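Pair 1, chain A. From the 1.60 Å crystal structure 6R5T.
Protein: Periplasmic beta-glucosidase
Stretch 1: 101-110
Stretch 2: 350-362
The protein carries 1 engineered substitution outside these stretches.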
# COMPACT_ATOMS: atom_id res chain seq x y z
N GLU A 101 -13.60 30.30 2.98
CA GLU A 101 -14.01 31.46 2.14
C GLU A 101 -13.12 31.61 0.91
O GLU A 101 -13.62 32.04 -0.15
CB GLU A 101 -14.01 32.76 2.94
CG GLU A 101 -15.09 32.73 4.01
CD GLU A 101 -15.65 34.09 4.40
OE1 GLU A 101 -14.90 35.11 4.35
OE2 GLU A 101 -16.85 34.12 4.76
N VAL A 102 -11.84 31.28 1.00
CA VAL A 102 -10.96 31.36 -0.19
C VAL A 102 -11.40 30.29 -1.18
O VAL A 102 -11.48 30.53 -2.42
CB VAL A 102 -9.51 31.15 0.27
CG1 VAL A 102 -8.56 30.97 -0.89
CG2 VAL A 102 -9.10 32.31 1.14
N VAL A 103 -11.62 29.08 -0.67
CA VAL A 103 -12.04 27.97 -1.54
C VAL A 103 -13.38 28.33 -2.19
O VAL A 103 -13.50 28.15 -3.43
CB VAL A 103 -12.09 26.64 -0.77
CG1 VAL A 103 -12.60 25.53 -1.68
CG2 VAL A 103 -10.71 26.33 -0.23
N ALA A 104 -14.33 28.86 -1.41
CA ALA A 104 -15.65 29.27 -1.97
C ALA A 104 -15.44 30.29 -3.08
O ALA A 104 -16.12 30.24 -4.11
CB ALA A 104 -16.56 29.82 -0.90
N ARG A 105 -14.54 31.24 -2.88
CA ARG A 105 -14.35 32.30 -3.90
C ARG A 105 -13.89 31.67 -5.21
O ARG A 105 -14.34 32.07 -6.28
CB ARG A 105 -13.38 33.33 -3.35
CG ARG A 105 -13.18 34.50 -4.29
CD ARG A 105 -12.30 35.51 -3.60
NE ARG A 105 -12.13 36.71 -4.38
CZ ARG A 105 -11.18 37.61 -4.17
NH1 ARG A 105 -10.30 37.42 -3.19
NH2 ARG A 105 -11.14 38.68 -4.94
N SER A 106 -12.99 30.71 -5.14
CA SER A 106 -12.44 30.08 -6.37
C SER A 106 -13.60 29.39 -7.09
O SER A 106 -13.69 29.50 -8.32
CB SER A 106 -11.27 29.11 -6.08
OG SER A 106 -11.72 27.93 -5.45
N ALA A 107 -14.47 28.69 -6.35
CA ALA A 107 -15.58 27.92 -6.95
C ALA A 107 -16.62 28.90 -7.53
O ALA A 107 -17.16 28.65 -8.61
CB ALA A 107 -16.22 27.04 -5.91
N ARG A 108 -16.91 29.94 -6.79
CA ARG A 108 -17.93 30.95 -7.23
C ARG A 108 -17.48 31.57 -8.55
O ARG A 108 -18.29 31.65 -9.51
CB ARG A 108 -18.14 32.03 -6.18
CG ARG A 108 -19.17 33.08 -6.60
CD ARG A 108 -20.60 32.71 -6.19
NE ARG A 108 -21.19 31.53 -6.81
CZ ARG A 108 -21.70 31.44 -8.05
NH1 ARG A 108 -21.72 32.49 -8.89
NH2 ARG A 108 -22.24 30.30 -8.45
N ILE A 109 -16.25 32.04 -8.62
CA ILE A 109 -15.73 32.66 -9.85
C ILE A 109 -15.71 31.62 -10.95
O ILE A 109 -16.01 31.94 -12.13
CB ILE A 109 -14.34 33.27 -9.60
CG1 ILE A 109 -14.45 34.44 -8.62
CG2 ILE A 109 -13.66 33.62 -10.89
CD1 ILE A 109 -15.13 35.64 -9.16
N SER A 110 -15.30 30.39 -10.65
CA SER A 110 -15.29 29.32 -11.69
C SER A 110 -16.71 29.17 -12.27
O SER A 110 -16.89 29.04 -13.46
CB SER A 110 -14.87 27.99 -11.08
OG SER A 110 -13.52 28.01 -10.64
N LEU A 350 -11.75 37.98 -17.58
CA LEU A 350 -10.98 37.27 -16.51
C LEU A 350 -11.22 37.90 -15.15
O LEU A 350 -11.87 38.99 -14.99
CB LEU A 350 -9.51 37.27 -16.85
CG LEU A 350 -9.09 36.53 -18.11
CD1 LEU A 350 -7.62 36.71 -18.34
CD2 LEU A 350 -9.41 35.03 -18.05
N HIS A 351 -10.76 37.19 -14.12
CA HIS A 351 -10.87 37.59 -12.72
C HIS A 351 -9.49 37.50 -12.09
O HIS A 351 -9.31 36.69 -11.14
CB HIS A 351 -11.94 36.79 -11.98
CG HIS A 351 -13.31 37.03 -12.49
ND1 HIS A 351 -13.81 36.39 -13.61
CD2 HIS A 351 -14.26 37.91 -12.09
CE1 HIS A 351 -15.01 36.87 -13.89
NE2 HIS A 351 -15.31 37.82 -12.98
N ARG A 352 -8.55 38.31 -12.59
CA ARG A 352 -7.14 38.18 -12.15
C ARG A 352 -7.00 38.58 -10.69
O ARG A 352 -6.16 37.96 -10.03
CB ARG A 352 -6.18 38.96 -13.03
CG ARG A 352 -6.07 38.44 -14.45
CD ARG A 352 -5.07 39.24 -15.21
NE ARG A 352 -4.90 38.82 -16.58
CZ ARG A 352 -4.13 37.82 -16.98
NH1 ARG A 352 -3.46 37.11 -16.09
NH2 ARG A 352 -4.03 37.48 -18.25
N GLN A 353 -7.71 39.59 -10.19
CA GLN A 353 -7.53 39.96 -8.79
C GLN A 353 -7.91 38.77 -7.90
O GLN A 353 -7.18 38.48 -6.96
CB GLN A 353 -8.37 41.18 -8.38
CG GLN A 353 -8.14 41.51 -6.92
CD GLN A 353 -8.98 42.64 -6.35
OE1 GLN A 353 -8.77 43.07 -5.21
NE2 GLN A 353 -9.95 43.09 -7.12
N ALA A 354 -9.01 38.07 -8.19
CA ALA A 354 -9.42 36.92 -7.35
C ALA A 354 -8.35 35.83 -7.47
O ALA A 354 -7.98 35.24 -6.42
CB ALA A 354 -10.77 36.37 -7.75
N ALA A 355 -7.83 35.57 -8.67
CA ALA A 355 -6.84 34.47 -8.83
C ALA A 355 -5.59 34.80 -8.04
O ALA A 355 -5.00 33.89 -7.43
CB ALA A 355 -6.50 34.24 -10.28
N ARG A 356 -5.14 36.06 -8.07
CA ARG A 356 -3.89 36.45 -7.39
C ARG A 356 -4.11 36.35 -5.88
O ARG A 356 -3.23 35.81 -5.16
CB ARG A 356 -3.48 37.86 -7.85
CG ARG A 356 -2.12 38.30 -7.30
CD ARG A 356 -1.72 39.59 -7.98
NE ARG A 356 -0.46 40.10 -7.50
CZ ARG A 356 0.22 41.04 -8.14
NH1 ARG A 356 -0.24 41.51 -9.28
NH2 ARG A 356 1.37 41.48 -7.64
N GLU A 357 -5.24 36.86 -5.37
CA GLU A 357 -5.52 36.83 -3.90
C GLU A 357 -5.64 35.38 -3.43
O GLU A 357 -5.13 35.04 -2.36
CB GLU A 357 -6.75 37.65 -3.57
CG GLU A 357 -6.41 39.13 -3.78
CD GLU A 357 -7.51 40.15 -3.52
OE1 GLU A 357 -8.66 39.76 -3.38
OE2 GLU A 357 -7.16 41.36 -3.50
N VAL A 358 -6.33 34.54 -4.18
CA VAL A 358 -6.52 33.13 -3.77
C VAL A 358 -5.16 32.43 -3.82
O VAL A 358 -4.82 31.68 -2.88
CB VAL A 358 -7.57 32.44 -4.65
CG1 VAL A 358 -7.49 30.93 -4.52
CG2 VAL A 358 -8.99 32.94 -4.32
N ALA A 359 -4.39 32.65 -4.87
CA ALA A 359 -3.11 31.92 -5.04
C ALA A 359 -2.12 32.31 -3.94
O ALA A 359 -1.40 31.42 -3.45
CB ALA A 359 -2.52 32.15 -6.40
N ARG A 360 -2.20 33.52 -3.41
CA ARG A 360 -1.28 33.87 -2.30
C ARG A 360 -1.52 32.96 -1.08
O ARG A 360 -0.55 32.72 -0.36
CB ARG A 360 -1.53 35.32 -1.82
CG ARG A 360 -1.05 36.42 -2.74
CD ARG A 360 -1.66 37.74 -2.19
NE ARG A 360 -1.33 38.82 -3.11
CZ ARG A 360 -2.01 39.95 -3.28
NH1 ARG A 360 -3.08 40.21 -2.56
NH2 ARG A 360 -1.57 40.83 -4.16
N GLU A 361 -2.76 32.57 -0.83
CA GLU A 361 -3.16 31.91 0.41
C GLU A 361 -2.70 30.46 0.48
O GLU A 361 -2.63 29.94 1.58
CB GLU A 361 -4.68 31.96 0.59
CG GLU A 361 -5.23 33.38 0.73
CD GLU A 361 -4.72 34.15 1.95
OE1 GLU A 361 -4.31 33.48 2.95
OE2 GLU A 361 -4.66 35.40 1.89
N GLY A 362 -2.40 29.86 -0.66
CA GLY A 362 -2.06 28.43 -0.77
C GLY A 362 -0.56 28.18 -0.66
O GLY A 362 -0.14 27.01 -0.50

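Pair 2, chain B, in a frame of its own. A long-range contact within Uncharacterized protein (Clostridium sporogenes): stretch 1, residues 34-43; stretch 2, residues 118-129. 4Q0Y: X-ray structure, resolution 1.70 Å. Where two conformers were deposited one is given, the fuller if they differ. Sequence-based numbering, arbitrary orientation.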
# COMPACT_ATOMS: atom_id res chain seq x y z
N GLU B 34 7.58 1.32 -8.26
CA GLU B 34 6.17 1.67 -8.16
C GLU B 34 5.22 0.49 -8.41
O GLU B 34 4.23 0.34 -7.69
CB GLU B 34 5.84 2.86 -9.06
CG GLU B 34 4.36 3.17 -9.11
CD GLU B 34 4.02 4.61 -9.41
OE1 GLU B 34 4.89 5.49 -9.56
OE2 GLU B 34 2.81 4.87 -9.48
N LYS B 35 5.52 -0.34 -9.41
CA LYS B 35 4.69 -1.53 -9.69
C LYS B 35 4.77 -2.53 -8.53
O LYS B 35 3.74 -3.07 -8.10
CB LYS B 35 5.11 -2.20 -10.98
CG LYS B 35 4.87 -1.33 -12.20
CD LYS B 35 5.38 -2.00 -13.46
CE LYS B 35 4.97 -1.10 -14.62
NZ LYS B 35 5.58 -1.55 -15.90
N LEU B 36 5.98 -2.73 -8.02
CA LEU B 36 6.20 -3.65 -6.88
C LEU B 36 5.47 -3.17 -5.62
O LEU B 36 4.82 -3.99 -4.93
CB LEU B 36 7.68 -3.85 -6.62
CG LEU B 36 8.46 -4.54 -7.75
CD1 LEU B 36 9.94 -4.53 -7.43
CD2 LEU B 36 7.96 -5.94 -8.03
N SER B 37 5.55 -1.87 -5.35
CA SER B 37 4.84 -1.26 -4.20
C SER B 37 3.32 -1.45 -4.31
O SER B 37 2.69 -1.87 -3.34
CB SER B 37 5.18 0.24 -4.10
OG SER B 37 4.34 0.97 -3.19
N LYS B 38 2.76 -1.22 -5.50
CA LYS B 38 1.33 -1.45 -5.72
C LYS B 38 0.92 -2.92 -5.53
O LYS B 38 -0.11 -3.22 -4.88
CB LYS B 38 0.90 -0.94 -7.08
CG LYS B 38 0.91 0.56 -7.22
CD LYS B 38 0.78 0.95 -8.68
CE LYS B 38 0.78 2.42 -8.92
NZ LYS B 38 0.65 2.77 -10.37
N PHE B 39 1.75 -3.85 -6.00
CA PHE B 39 1.45 -5.29 -5.81
C PHE B 39 1.56 -5.71 -4.34
O PHE B 39 0.74 -6.49 -3.85
CB PHE B 39 2.33 -6.18 -6.67
CG PHE B 39 1.79 -7.58 -6.82
CD1 PHE B 39 0.62 -7.79 -7.53
CD2 PHE B 39 2.39 -8.65 -6.18
CE1 PHE B 39 0.09 -9.08 -7.63
CE2 PHE B 39 1.88 -9.94 -6.29
CZ PHE B 39 0.73 -10.15 -7.01
N LYS B 40 2.54 -5.15 -3.63
CA LYS B 40 2.68 -5.40 -2.17
C LYS B 40 1.40 -5.06 -1.44
O LYS B 40 0.94 -5.82 -0.59
CB LYS B 40 3.84 -4.60 -1.57
CG LYS B 40 4.08 -4.88 -0.09
CD LYS B 40 5.15 -3.96 0.51
CE LYS B 40 4.59 -2.95 1.47
NZ LYS B 40 5.66 -2.18 2.16
N VAL B 41 0.86 -3.88 -1.72
CA VAL B 41 -0.33 -3.37 -1.05
C VAL B 41 -1.51 -4.34 -1.25
O VAL B 41 -2.19 -4.70 -0.29
CB VAL B 41 -0.67 -1.94 -1.50
CG1 VAL B 41 -2.06 -1.52 -1.05
CG2 VAL B 41 0.38 -0.97 -0.94
N ILE B 42 -1.70 -4.81 -2.49
CA ILE B 42 -2.73 -5.82 -2.79
C ILE B 42 -2.50 -7.10 -1.98
O ILE B 42 -3.43 -7.57 -1.30
CB ILE B 42 -2.81 -6.14 -4.30
CG1 ILE B 42 -3.38 -4.93 -5.02
CG2 ILE B 42 -3.63 -7.43 -4.55
CD1 ILE B 42 -3.23 -4.99 -6.52
N MSE B 43 -1.27 -7.62 -2.01
CA MSE B 43 -0.93 -8.88 -1.32
C MSE B 43 -1.14 -8.78 0.18
O MSE B 43 -1.60 -9.75 0.80
CB MSE B 43 0.47 -9.38 -1.64
CG MSE B 43 0.65 -9.78 -3.12
SE MSE B 43 -0.54 -11.25 -3.67
CE MSE B 43 0.18 -12.59 -2.43
N ASN B 118 -11.51 -1.61 -9.02
CA ASN B 118 -10.40 -0.75 -8.50
C ASN B 118 -9.04 -1.48 -8.47
O ASN B 118 -8.01 -0.99 -9.01
CB ASN B 118 -10.73 -0.20 -7.08
CG ASN B 118 -11.77 0.93 -7.09
OD1 ASN B 118 -12.13 1.49 -8.13
ND2 ASN B 118 -12.23 1.28 -5.89
N ASN B 119 -9.05 -2.67 -7.89
CA ASN B 119 -7.87 -3.52 -7.86
C ASN B 119 -7.42 -4.02 -9.23
O ASN B 119 -6.22 -4.08 -9.52
CB ASN B 119 -8.06 -4.69 -6.89
CG ASN B 119 -7.89 -4.24 -5.46
OD1 ASN B 119 -6.80 -3.78 -5.10
ND2 ASN B 119 -8.93 -4.34 -4.66
N THR B 120 -8.38 -4.37 -10.08
CA THR B 120 -8.08 -4.76 -11.46
C THR B 120 -7.35 -3.64 -12.21
O THR B 120 -6.40 -3.93 -12.93
CB THR B 120 -9.36 -5.18 -12.20
OG1 THR B 120 -9.82 -6.39 -11.62
CG2 THR B 120 -9.14 -5.41 -13.70
N ASN B 121 -7.78 -2.40 -12.01
CA ASN B 121 -7.15 -1.24 -12.66
C ASN B 121 -5.68 -1.12 -12.24
O ASN B 121 -4.78 -0.90 -13.07
CB ASN B 121 -7.97 0.03 -12.38
CG ASN B 121 -9.37 0.02 -13.02
OD1 ASN B 121 -9.67 -0.77 -13.93
ND2 ASN B 121 -10.23 0.89 -12.55
N ILE B 122 -5.42 -1.35 -10.95
CA ILE B 122 -4.04 -1.36 -10.41
C ILE B 122 -3.23 -2.53 -11.02
O ILE B 122 -2.09 -2.34 -11.43
CB ILE B 122 -4.03 -1.39 -8.86
CG1 ILE B 122 -4.66 -0.12 -8.29
CG2 ILE B 122 -2.62 -1.59 -8.31
CD1 ILE B 122 -5.07 -0.24 -6.84
N LEU B 123 -3.83 -3.72 -11.07
CA LEU B 123 -3.17 -4.89 -11.66
C LEU B 123 -2.83 -4.68 -13.13
O LEU B 123 -1.74 -5.08 -13.57
CB LEU B 123 -3.99 -6.16 -11.48
CG LEU B 123 -4.08 -6.65 -10.04
CD1 LEU B 123 -5.17 -7.71 -9.95
CD2 LEU B 123 -2.75 -7.19 -9.54
N LYS B 124 -3.73 -4.02 -13.86
CA LYS B 124 -3.46 -3.63 -15.26
C LYS B 124 -2.25 -2.71 -15.39
O LYS B 124 -1.46 -2.87 -16.32
CB LYS B 124 -4.70 -3.04 -15.94
CG LYS B 124 -5.75 -4.12 -16.19
CD LYS B 124 -7.14 -3.61 -16.55
CE LYS B 124 -7.16 -2.81 -17.83
NZ LYS B 124 -8.57 -2.44 -18.18
N GLU B 125 -2.06 -1.79 -14.43
CA GLU B 125 -0.87 -0.94 -14.40
C GLU B 125 0.41 -1.76 -14.15
O GLU B 125 1.44 -1.54 -14.81
CB GLU B 125 -0.98 0.19 -13.36
CG GLU B 125 -2.05 1.21 -13.70
CD GLU B 125 -2.45 2.12 -12.56
OE1 GLU B 125 -1.87 2.06 -11.45
OE2 GLU B 125 -3.41 2.88 -12.78
N ILE B 126 0.34 -2.67 -13.19
CA ILE B 126 1.49 -3.50 -12.80
C ILE B 126 1.95 -4.43 -13.94
O ILE B 126 3.18 -4.55 -14.19
CB ILE B 126 1.18 -4.37 -11.56
CG1 ILE B 126 0.96 -3.47 -10.35
CG2 ILE B 126 2.30 -5.38 -11.28
CD1 ILE B 126 0.18 -4.14 -9.23
N PHE B 127 0.99 -5.04 -14.62
CA PHE B 127 1.27 -6.03 -15.66
C PHE B 127 1.24 -5.48 -17.10
O PHE B 127 1.32 -6.26 -18.05
CB PHE B 127 0.39 -7.26 -15.46
CG PHE B 127 0.74 -8.01 -14.21
CD1 PHE B 127 1.91 -8.78 -14.17
CD2 PHE B 127 -0.01 -7.86 -13.04
CE1 PHE B 127 2.29 -9.41 -13.01
CE2 PHE B 127 0.36 -8.48 -11.87
CZ PHE B 127 1.52 -9.27 -11.85
N LEU B 128 1.22 -4.16 -17.26
CA LEU B 128 1.32 -3.53 -18.59
C LEU B 128 2.73 -3.76 -19.15
O LEU B 128 3.70 -3.52 -18.44
CB LEU B 128 1.09 -2.01 -18.49
CG LEU B 128 1.21 -1.11 -19.73
CD1 LEU B 128 0.19 -1.51 -20.77
CD2 LEU B 128 1.05 0.34 -19.34
N ASN B 129 2.83 -4.23 -20.40
CA ASN B 129 4.11 -4.37 -21.11
C ASN B 129 5.21 -5.12 -20.33
O ASN B 129 6.34 -4.61 -20.16
CB ASN B 129 4.64 -2.99 -21.55
CG ASN B 129 3.72 -2.28 -22.52
OD1 ASN B 129 3.11 -2.90 -23.39
ND2 ASN B 129 3.65 -0.96 -22.40
O HOH W 1 4.90 -4.67 -16.25

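Both pairs set two helices against each other nearly antiparallel, with N-to-C directions 146° apart in pair 1 and 147° in pair 2 and axes approaching to 10.0 Å and 9.5 Å. Fourteen central residues superpose with an RMSD of 0.5 Å, so the backbones pose almost one problem, and the side chains answer it in two ways.

The first rule is a charged pair at matched positions. R105(A) falls on K38(B), and E357(A) on E125(B); each couple forms a salt bridge across the contact. In pair 1 the guanidinium gives two hydrogen bonds to a single oxygen, from R105(A) NH1 to E357(A) OE1 at 2.9 Å and from R105(A) NH2 to the same E357(A) OE1 at 3.1 Å. The flat group also covers backbone: A354(A) CA lies over one of its faces, 3.4 Å from R105(A) NH2. The residue under that face is an alanine, with R105(A) NE 3.6 Å from A354(A) CB, and the arginine sits as a knob among Q353(A), A354(A), E357(A) and V358(A). In pair 2 the lysine ends in one ammonium, which bonds E125(B) OE1 from K38(B) NZ at 2.8 Å and, weakly, E34(B) OE2 of its own helix at 3.1 Å from K38(B) NZ. Where pair 1 has A354(A), pair 2 has I122(B), whose CG2 packs 3.8 Å from K38(B) CB, so the lysine's aliphatic base meets a branched side chain.

The second rule is a branched aliphatic residue at V358(A) and I126(B). Both touch the same two matched positions, V102(A)/K35(B) and S106(A)/F39(B). V358(A) CG1 meets V102(A) CG1 at 3.8 Å. At the second position V358(A) has only a serine, whereas I126(B) CD1 has a ring to pack against, 3.9 Å from F39(B) CB and near the ring plane, at its edge. S106(A) turns its hydroxyl back to its own helix, S106(A) OG donating to V103(A) O at 2.7 Å. The phenylalanine extends the apolar patch to L123(B), with F39(B) CE1 3.9 Å from L123(B) CD2; the matching A355(A) makes no contact across pair 1.

At V102(A) pair 2 places K35(B), whose chain runs along the end of the partner helix, K35(B) CD 3.4 Å from I126(B) O. A water accepts from K35(B) NZ at 3.2 Å and donates to I126(B) O and L128(B) O, each 2.7 Å from the water oxygen.

At the other end isoleucine recurs, with shared partners: I109(A) meets H351(A) and A354(A), and I42(B) their matches N119(B) and I122(B). I109(A) CG2 packs on H351(A) CB at 3.8 Å; I42(B) CD1 additionally reaches L123(B) CD2, also at 3.8 Å. In pair 1 an alanine lies over the face of a guanidinium; in pair 2 an isoleucine packs at the base of a lysine at the matched position.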